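Local structure of Mn transporter subunit (Synechocystis sp. PCC 6803, 3UJP) at residues D182-V186 with I295-L300. The protein probably captures manganese(II) in the periplasm as the solute-binding component of a manganese transporter. Numbering follows the deposited sequence.
With ZN (zinc ion), chain N.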
loop_
_atom_site.group_PDB
_atom_site.type_symbol
_atom_site.label_atom_id
_atom_site.label_comp_id
_atom_site.label_asym_id
_atom_site.label_seq_id
_atom_site.Cartn_x
_atom_site.Cartn_y
_atom_site.Cartn_z
ATOM N N ASP A 182 -7.679 31.492 -15.024
ATOM C CA ASP A 182 -6.398 31.974 -14.502
ATOM C C ASP A 182 -5.500 32.572 -15.591
ATOM O O ASP A 182 -4.712 33.479 -15.341
ATOM C CB ASP A 182 -5.654 30.822 -13.828
ATOM C CG ASP A 182 -5.357 31.086 -12.357
ATOM O OD1 ASP A 182 -4.546 31.995 -12.045
ATOM O OD2 ASP A 182 -5.919 30.356 -11.510
ATOM N N LEU A 183 -5.614 32.043 -16.800
ATOM C CA LEU A 183 -4.770 32.455 -17.910
ATOM C C LEU A 183 -5.464 33.546 -18.724
ATOM O O LEU A 183 -4.825 34.225 -19.539
ATOM C CB LEU A 183 -4.471 31.246 -18.805
ATOM C CG LEU A 183 -3.705 30.063 -18.204
ATOM C CD1 LEU A 183 -3.978 28.785 -18.975
ATOM C CD2 LEU A 183 -2.219 30.357 -18.165
ATOM N N GLU A 184 -6.776 33.693 -18.509
ATOM C CA GLU A 184 -7.561 34.726 -19.187
ATOM C C GLU A 184 -7.163 36.116 -18.682
ATOM O O GLU A 184 -7.329 37.115 -19.380
ATOM C CB GLU A 184 -9.080 34.465 -19.070
ATOM C CG GLU A 184 -9.798 35.085 -17.861
ATOM C CD GLU A 184 -11.214 34.510 -17.646
ATOM O OE1 GLU A 184 -11.385 33.277 -17.644
ATOM O OE2 GLU A 184 -12.171 35.286 -17.458
ATOM N N GLN A 185 -6.600 36.158 -17.480
ATOM C CA GLN A 185 -6.078 37.400 -16.912
ATOM C C GLN A 185 -5.068 38.095 -17.819
ATOM O O GLN A 185 -5.372 39.127 -18.405
ATOM C CB GLN A 185 -5.484 37.158 -15.527
ATOM C CG GLN A 185 -6.532 36.696 -14.494
ATOM C CD GLN A 185 -5.959 36.470 -13.086
ATOM O OE1 GLN A 185 -5.033 37.168 -12.651
ATOM N NE2 GLN A 185 -6.510 35.482 -12.372
ATOM N N VAL A 186 -3.864 37.545 -17.923
ATOM C CA VAL A 186 -2.883 38.020 -18.896
ATOM C C VAL A 186 -3.543 38.268 -20.282
ATOM O O VAL A 186 -4.248 37.404 -20.804
ATOM C CB VAL A 186 -1.665 37.033 -18.962
ATOM C CG1 VAL A 186 -2.068 35.643 -18.468
ATOM C CG2 VAL A 186 -1.053 36.977 -20.358
ATOM N N ILE A 295 2.557 30.449 -14.157
ATOM C CA ILE A 295 2.617 31.026 -15.499
ATOM C C ILE A 295 1.931 32.380 -15.490
ATOM O O ILE A 295 2.529 33.397 -15.854
ATOM C CB ILE A 295 1.918 30.133 -16.528
ATOM C CG1 ILE A 295 2.816 28.964 -16.932
ATOM C CG2 ILE A 295 1.580 30.928 -17.758
ATOM C CD1 ILE A 295 2.189 28.038 -17.959
ATOM N N THR A 296 0.670 32.382 -15.060
ATOM C CA THR A 296 -0.127 33.600 -15.003
ATOM C C THR A 296 0.606 34.771 -14.363
ATOM O O THR A 296 0.823 35.778 -15.019
ATOM C CB THR A 296 -1.470 33.359 -14.329
ATOM O OG1 THR A 296 -2.361 32.764 -15.281
ATOM C CG2 THR A 296 -2.069 34.658 -13.846
ATOM N N ASN A 297 0.977 34.628 -13.095
ATOM C CA ASN A 297 1.687 35.682 -12.381
ATOM C C ASN A 297 3.096 35.897 -12.922
ATOM O O ASN A 297 3.771 36.860 -12.559
ATOM C CB ASN A 297 1.738 35.374 -10.883
ATOM C CG ASN A 297 2.983 34.606 -10.488
ATOM O OD1 ASN A 297 2.928 33.404 -10.223
ATOM N ND2 ASN A 297 4.116 35.296 -10.447
ATOM N N GLY A 298 3.535 34.991 -13.790
ATOM C CA GLY A 298 4.858 35.079 -14.380
ATOM C C GLY A 298 4.955 36.171 -15.427
ATOM O O GLY A 298 5.902 36.957 -15.432
ATOM N N LEU A 299 3.969 36.219 -16.318
ATOM C CA LEU A 299 3.941 37.221 -17.375
ATOM C C LEU A 299 3.183 38.468 -16.933
ATOM O O LEU A 299 2.748 39.268 -17.761
ATOM C CB LEU A 299 3.311 36.643 -18.644
ATOM C CG LEU A 299 3.418 35.128 -18.826
ATOM C CD1 LEU A 299 2.122 34.560 -19.383
ATOM C CD2 LEU A 299 4.594 34.777 -19.725
ATOM N N LEU A 300 3.025 38.625 -15.622
ATOM C CA LEU A 300 2.318 39.774 -15.067
ATOM C C LEU A 300 3.293 40.798 -14.498
ATOM O O LEU A 300 3.847 40.608 -13.415
ATOM C CB LEU A 300 1.334 39.326 -13.985
ATOM C CG LEU A 300 -0.148 39.340 -14.368
ATOM C CD1 LEU A 300 -0.344 38.801 -15.777
ATOM C CD2 LEU A 300 -0.970 38.545 -13.366
HETATM ZN ZN ZN N . -13.658 33.251 -18.363
#
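With OG1 beside its own backbone N (chi1 -80°) and CG2 beside its carbonyl carbon, T296 turns its hydroxyl to D182 O; in L183, chi1 of -62° sets CG beside the backbone N and chi2 of 157° then carries CD2 to I295 CG2. The T296 hydroxyl is the donor, modelled at 2.5 Å between OG1 and D182 O, a value not to be pressed at this resolution. It reaches a backbone carbonyl where helix 158-183 runs out. Alongside that bond, L183 CD2 meets I295 CG2 obliquely at 3.9 Å; T296 CG2 lies 4.1 Å from Q185 OE1. Beyond the helix end V186 fits against two leucines, CB at 3.9 Å from L300 CD1 and CG2 at 4.1 Å from L299 CD1. A valine in place of T296 would probably leave D182 O without its hydroxyl donor and press a methyl against that carbonyl. E184 faces the other way and binds a zinc ion through its carboxylate. The contact thus joins the C-terminal ends of helix 284-296 and helix 158-183, the long helix spanning both lobes as in metal-binding solute-binding proteins of this family, with L183 and L299 both resting on M209, just before strand 210-213, and G298 O hydrogen-bonded to T242 OG1 of strand 242-246.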